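PDB 4J35: phosphotriesterase, putative from Deinococcus radiodurans, which probably acts as a metal-dependent lactonase of the phosphotriesterase family, here engineered for organophosphate hydrolysis. Local coordinates for residues Tyr213-Leu218 with Leu251-Ala256; Lys108-Leu113 with Glu117-Glu122. The protein carries 7 engineered substitutions. One frame throughout, in Å; residues are numbered along the deposited sequence.

Contact 1. Residues Tyr213-Leu218 with Leu251-Ala256; sequences YHRETL and LGEGYA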
loop_
_atom_site.group_PDB
_atom_site.type_symbol
_atom_site.label_atom_id
_atom_site.label_comp_id
_atom_site.label_asym_id
_atom_site.label_seq_id
_atom_site.Cartn_x
_atom_site.Cartn_y
_atom_site.Cartn_z
ATOM N N TYR A 213 -18.995 0.217 -8.560
ATOM C CA TYR A 213 -17.961 1.188 -8.197
ATOM C C TYR A 213 -16.599 0.671 -8.650
ATOM O O TYR A 213 -15.799 1.411 -9.202
ATOM C CB TYR A 213 -18.015 1.410 -6.690
ATOM C CG TYR A 213 -16.881 2.198 -6.070
ATOM C CD1 TYR A 213 -16.864 3.591 -6.105
ATOM C CD2 TYR A 213 -15.850 1.547 -5.417
ATOM C CE1 TYR A 213 -15.834 4.306 -5.509
ATOM C CE2 TYR A 213 -14.820 2.252 -4.808
ATOM C CZ TYR A 213 -14.813 3.625 -4.863
ATOM O OH TYR A 213 -13.785 4.304 -4.249
ATOM N N HIS A 214 -16.349 -0.620 -8.430
ATOM C CA HIS A 214 -15.126 -1.255 -8.918
ATOM C C HIS A 214 -15.048 -1.274 -10.444
ATOM O O HIS A 214 -14.003 -1.033 -11.034
ATOM C CB HIS A 214 -15.035 -2.686 -8.394
ATOM C CG HIS A 214 -15.134 -2.771 -6.911
ATOM N ND1 HIS A 214 -16.329 -2.630 -6.244
ATOM C CD2 HIS A 214 -14.185 -2.930 -5.957
ATOM C CE1 HIS A 214 -16.116 -2.703 -4.943
ATOM N NE2 HIS A 214 -14.823 -2.873 -4.744
ATOM N N ARG A 215 -16.140 -1.637 -11.087
ATOM C CA ARG A 215 -16.127 -1.745 -12.550
ATOM C C ARG A 215 -15.825 -0.384 -13.171
ATOM O O ARG A 215 -15.061 -0.250 -14.127
ATOM C CB ARG A 215 -17.466 -2.268 -13.024
ATOM C CG ARG A 215 -17.617 -3.767 -12.773
ATOM C CD ARG A 215 -18.824 -4.333 -13.441
ATOM N NE ARG A 215 -20.014 -4.084 -12.659
ATOM C CZ ARG A 215 -20.711 -5.011 -12.020
ATOM N NH1 ARG A 215 -20.357 -6.294 -12.052
ATOM N NH2 ARG A 215 -21.774 -4.629 -11.321
ATOM N N GLU A 216 -16.393 0.643 -12.582
ATOM C CA GLU A 216 -16.098 1.981 -13.070
ATOM C C GLU A 216 -14.618 2.366 -12.962
ATOM O O GLU A 216 -14.066 2.987 -13.852
ATOM C CB GLU A 216 -16.924 3.011 -12.331
ATOM C CG GLU A 216 -16.755 4.370 -12.918
ATOM C CD GLU A 216 -17.603 5.406 -12.230
ATOM O OE1 GLU A 216 -18.403 5.017 -11.355
ATOM O OE2 GLU A 216 -17.460 6.603 -12.582
ATOM N N THR A 217 -13.970 2.016 -11.854
ATOM C CA THR A 217 -12.559 2.270 -11.720
ATOM C C THR A 217 -11.743 1.502 -12.746
ATOM O O THR A 217 -10.792 2.060 -13.341
ATOM C CB THR A 217 -12.077 1.858 -10.242
ATOM O OG1 THR A 217 -12.927 2.492 -9.291
ATOM C CG2 THR A 217 -10.678 2.322 -9.998
ATOM N N LEU A 218 -12.124 0.227 -12.961
ATOM C CA LEU A 218 -11.353 -0.720 -13.775
ATOM C C LEU A 218 -11.387 -0.277 -15.241
ATOM O O LEU A 218 -10.512 -0.575 -16.038
ATOM C CB LEU A 218 -11.928 -2.121 -13.684
ATOM C CG LEU A 218 -11.488 -2.757 -12.332
ATOM C CD1 LEU A 218 -12.353 -3.932 -12.023
ATOM C CD2 LEU A 218 -10.031 -3.156 -12.463
ATOM N N LEU A 251 -13.961 -11.496 -10.554
ATOM C CA LEU A 251 -13.198 -12.574 -11.168
ATOM C C LEU A 251 -13.980 -13.263 -12.285
ATOM O O LEU A 251 -13.405 -13.664 -13.303
ATOM C CB LEU A 251 -12.823 -13.609 -10.068
ATOM C CG LEU A 251 -11.720 -13.134 -9.119
ATOM C CD1 LEU A 251 -11.621 -14.054 -7.815
ATOM C CD2 LEU A 251 -10.400 -13.147 -9.855
ATOM N N GLY A 252 -15.288 -13.362 -12.065
ATOM C CA GLY A 252 -16.200 -14.043 -12.945
ATOM C C GLY A 252 -16.456 -13.202 -14.193
ATOM O O GLY A 252 -17.051 -13.683 -15.144
ATOM N N GLU A 253 -16.006 -11.958 -14.164
ATOM C CA GLU A 253 -16.166 -11.029 -15.276
ATOM C C GLU A 253 -14.812 -10.808 -15.950
ATOM O O GLU A 253 -14.654 -9.883 -16.729
ATOM C CB GLU A 253 -16.777 -9.721 -14.795
ATOM C CG GLU A 253 -18.210 -9.826 -14.225
ATOM C CD GLU A 253 -18.648 -8.563 -13.507
ATOM O OE1 GLU A 253 -17.782 -7.691 -13.282
ATOM O OE2 GLU A 253 -19.846 -8.419 -13.162
ATOM N N GLY A 254 -13.854 -11.684 -15.655
ATOM C CA GLY A 254 -12.565 -11.746 -16.337
ATOM C C GLY A 254 -11.536 -10.716 -15.910
ATOM O O GLY A 254 -10.619 -10.364 -16.661
ATOM N N TYR A 255 -11.653 -10.236 -14.679
ATOM C CA TYR A 255 -10.833 -9.126 -14.223
ATOM C C TYR A 255 -9.588 -9.563 -13.443
ATOM O O TYR A 255 -8.936 -8.725 -12.804
ATOM C CB TYR A 255 -11.665 -8.249 -13.300
ATOM C CG TYR A 255 -12.598 -7.256 -13.986
ATOM C CD1 TYR A 255 -12.129 -6.324 -14.881
ATOM C CD2 TYR A 255 -13.945 -7.236 -13.664
ATOM C CE1 TYR A 255 -12.998 -5.396 -15.461
ATOM C CE2 TYR A 255 -14.799 -6.339 -14.207
ATOM C CZ TYR A 255 -14.342 -5.426 -15.120
ATOM O OH TYR A 255 -15.251 -4.532 -15.630
ATOM N N ALA A 256 -9.258 -10.851 -13.496
ATOM C CA ALA A 256 -8.260 -11.384 -12.592
ATOM C C ALA A 256 -6.963 -10.662 -12.808
ATOM O O ALA A 256 -6.222 -10.477 -11.862
ATOM C CB ALA A 256 -8.063 -12.900 -12.759
HETATM O O HOH W 1 -14.614 -2.268 -16.454
#
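In the outer helical layer of the TIM barrel, R215 and L218 of helix 211-218 meet E253 and Y255 of the loop that follows helix 240-251. The centre of the contact is the Y255 ring. L218 CD1 stands over one face of it in a CH-pi contact, 3.7 Å from the ring centroid and only 8° off the normal. The L218 CB also lies 3.9 Å from Y255 CE1, near the rim. The backbone oxygen of E253 lies over the opposite face, offset toward the rim. Y255 CG is anti to its own carbonyl carbon, which brings the ring face against L218 CD1.

Helix 211-218 and helix 240-251 are neighbours in the barrel, with strand 223-226 between them in sequence. The contact joins the last turn of the first to the loop leading from the second into strand 259-261. A type I turn from L251 to G254 starts this loop and is closed by G254 N to L251 O at 3.1 Å.

The more open side of the contact is polar. R215 bends at chi3 (-81°), which swings its guanidinium edge toward the E253 carboxylate. NH1 of R215 makes a salt bridge to OE2 of E253 at a very short 2.5 Å, with the two planes 40° apart. Nearer the backbone, R215 CG lies 3.8 Å from Y255 OH. Water 1 links the backbone R215 O to the Y255 hydroxyl, donating to R215 O at 3.1 Å. L250 of helix 240-251 touches both R215 and Y255, and I224 of strand 223-226 touches L218.

Contact 2. Residues Lys108-Leu113 with Glu117-Glu122; sequences KFRASL and ESEIYE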
loop_
_atom_site.group_PDB
_atom_site.type_symbol
_atom_site.label_atom_id
_atom_site.label_comp_id
_atom_site.label_asym_id
_atom_site.label_seq_id
_atom_site.Cartn_x
_atom_site.Cartn_y
_atom_site.Cartn_z
ATOM N N LYS A 108 1.077 22.330 2.890
ATOM C CA LYS A 108 -0.028 23.262 2.698
ATOM C C LYS A 108 0.473 24.695 2.832
ATOM O O LYS A 108 0.078 25.574 2.063
ATOM C CB LYS A 108 -1.162 22.991 3.684
ATOM N N PHE A 109 1.345 24.935 3.803
ATOM C CA PHE A 109 1.936 26.266 3.990
ATOM C C PHE A 109 2.818 26.607 2.773
ATOM O O PHE A 109 2.678 27.667 2.172
ATOM C CB PHE A 109 2.763 26.280 5.276
ATOM C CG PHE A 109 3.366 27.611 5.588
ATOM C CD1 PHE A 109 2.560 28.683 5.957
ATOM C CD2 PHE A 109 4.741 27.793 5.532
ATOM C CE1 PHE A 109 3.118 29.927 6.251
ATOM C CE2 PHE A 109 5.299 29.024 5.826
ATOM C CZ PHE A 109 4.485 30.095 6.180
ATOM N N ARG A 110 3.706 25.687 2.395
ATOM C CA ARG A 110 4.572 25.909 1.234
ATOM C C ARG A 110 3.755 26.185 -0.024
ATOM O O ARG A 110 4.086 27.086 -0.805
ATOM C CB ARG A 110 5.499 24.723 1.000
ATOM C CG ARG A 110 6.461 24.450 2.145
ATOM C CD ARG A 110 7.507 23.414 1.739
ATOM N NE ARG A 110 8.512 24.024 0.861
ATOM C CZ ARG A 110 9.652 24.560 1.281
ATOM N NH1 ARG A 110 9.966 24.549 2.567
ATOM N NH2 ARG A 110 10.482 25.130 0.415
ATOM N N ALA A 111 2.681 25.428 -0.210
ATOM C CA ALA A 111 1.801 25.630 -1.356
ATOM C C ALA A 111 1.263 27.056 -1.402
ATOM O O ALA A 111 1.159 27.665 -2.476
ATOM C CB ALA A 111 0.649 24.614 -1.310
ATOM N N SER A 112 0.937 27.598 -0.239
ATOM C CA SER A 112 0.422 28.971 -0.149
ATOM C C SER A 112 1.467 30.022 -0.535
ATOM O O SER A 112 1.110 31.118 -0.952
ATOM C CB SER A 112 -0.120 29.255 1.267
ATOM O OG SER A 112 0.918 29.588 2.178
ATOM N N LEU A 113 2.750 29.684 -0.427
ATOM C CA LEU A 113 3.813 30.655 -0.683
ATOM C C LEU A 113 4.592 30.440 -1.986
ATOM O O LEU A 113 5.346 31.326 -2.401
ATOM C CB LEU A 113 4.792 30.679 0.484
ATOM C CG LEU A 113 4.254 31.253 1.795
ATOM C CD1 LEU A 113 5.278 31.086 2.905
ATOM C CD2 LEU A 113 3.899 32.720 1.627
ATOM N N GLU A 117 3.891 21.986 -5.917
ATOM C CA GLU A 117 3.856 20.817 -6.808
ATOM C C GLU A 117 5.264 20.458 -7.269
ATOM O O GLU A 117 5.683 19.298 -7.223
ATOM C CB GLU A 117 2.965 21.063 -8.026
ATOM C CG GLU A 117 2.832 19.839 -8.932
ATOM C CD GLU A 117 2.154 20.161 -10.275
ATOM O OE1 GLU A 117 1.108 20.833 -10.266
ATOM O OE2 GLU A 117 2.638 19.675 -11.315
ATOM N N SER A 118 6.004 21.456 -7.728
ATOM C CA SER A 118 7.366 21.213 -8.180
ATOM C C SER A 118 8.275 20.751 -7.038
ATOM O O SER A 118 9.171 19.941 -7.257
ATOM C CB SER A 118 7.936 22.456 -8.861
ATOM O OG SER A 118 7.248 22.673 -10.087
ATOM N N GLU A 119 8.061 21.263 -5.829
ATOM C CA GLU A 119 8.848 20.802 -4.686
ATOM C C GLU A 119 8.566 19.357 -4.370
ATOM O O GLU A 119 9.487 18.580 -4.059
ATOM C CB GLU A 119 8.595 21.682 -3.450
ATOM C CG GLU A 119 9.188 23.086 -3.647
ATOM C CD GLU A 119 8.809 24.040 -2.524
ATOM O OE1 GLU A 119 7.904 23.694 -1.745
ATOM O OE2 GLU A 119 9.417 25.127 -2.424
ATOM N N ILE A 120 7.293 18.988 -4.437
ATOM C CA ILE A 120 6.886 17.611 -4.196
ATOM C C ILE A 120 7.442 16.716 -5.288
ATOM O O ILE A 120 7.958 15.651 -5.035
ATOM C CB ILE A 120 5.353 17.501 -4.141
ATOM C CG1 ILE A 120 4.842 18.322 -2.951
ATOM C CG2 ILE A 120 4.922 16.028 -4.060
ATOM C CD1 ILE A 120 3.360 18.572 -2.960
ATOM N N TYR A 121 7.337 17.172 -6.527
ATOM C CA TYR A 121 7.875 16.421 -7.623
ATOM C C TYR A 121 9.359 16.128 -7.388
ATOM O O TYR A 121 9.808 15.000 -7.648
ATOM C CB TYR A 121 7.671 17.216 -8.922
ATOM C CG TYR A 121 8.618 16.809 -10.015
ATOM C CD1 TYR A 121 8.402 15.661 -10.761
ATOM C CD2 TYR A 121 9.740 17.576 -10.291
ATOM C CE1 TYR A 121 9.286 15.281 -11.776
ATOM C CE2 TYR A 121 10.627 17.212 -11.286
ATOM C CZ TYR A 121 10.399 16.063 -12.022
ATOM O OH TYR A 121 11.286 15.718 -13.014
ATOM N N GLU A 122 10.117 17.128 -6.929
ATOM C CA GLU A 122 11.569 16.959 -6.759
ATOM C C GLU A 122 11.865 15.932 -5.684
ATOM O O GLU A 122 12.782 15.114 -5.814
ATOM C CB GLU A 122 12.244 18.262 -6.365
ATOM C CG GLU A 122 12.259 19.313 -7.440
ATOM C CD GLU A 122 13.113 18.917 -8.658
ATOM O OE1 GLU A 122 13.966 18.002 -8.551
ATOM O OE2 GLU A 122 12.927 19.537 -9.729
HETATM O O HOH W 2 6.773 26.815 -1.827
#
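This is a surface salt bridge between two consecutive helices, made by R110 near the end of helix 105-113 and E119 in the first turn of helix 116-129. R110 grips the carboxylate side-on, with one nitrogen to each oxygen. NE donates to E119 OE1 at 2.7 Å, with an angle of 167° at the hydrogen. NH2 donates to E119 OE2 at 3.0 Å and is just as straight. The carboxylate lies at the guanidinium edge, and both oxygens are close to the guanidinium plane. The two planes are turned 52° apart, though, and each nitrogen meets its oxygen from above the carboxylate plane. R110 bends at chi3 (76°), which turns NE and NH2 toward E119, while E119 reaches out extended beyond CG.

Both helices lie in the segment after barrel strand 89-91, on the outside of the TIM barrel. Helix 116-129 packs on helix 153-169, where I120 touches F158 and A161, and E117 has a salt bridge to R160. A111 of helix 105-113 touches L157 of helix 153-169.

A leucine in place of R110 would probably leave the E119 carboxylate without its charged mate and set it free to turn. Water 2 adds a second link. It donates to R110 O at 2.9 Å, and more weakly to E119 OE2 at 3.2 Å.

Overall arrangement
Contact 2 comes first along the chain and closes before contact 1 opens. Their centres are about 36 Å apart and their nearest atoms about 22 Å, so they do not touch. Both lie on the outside of one TIM-barrel domain, away from the cobalt site. They share no helix or strand. Contact 2 pairs helices 105-113 and 116-129, which follow strand 89-91. Contact 1 lies further on, around strand 223-226, and joins helix 211-218 to the loop before strand 259-261. Contact 2 is a surface contact, whereas contact 1 is partly buried. The two therefore join parts of the outer layer in different sectors of the barrel.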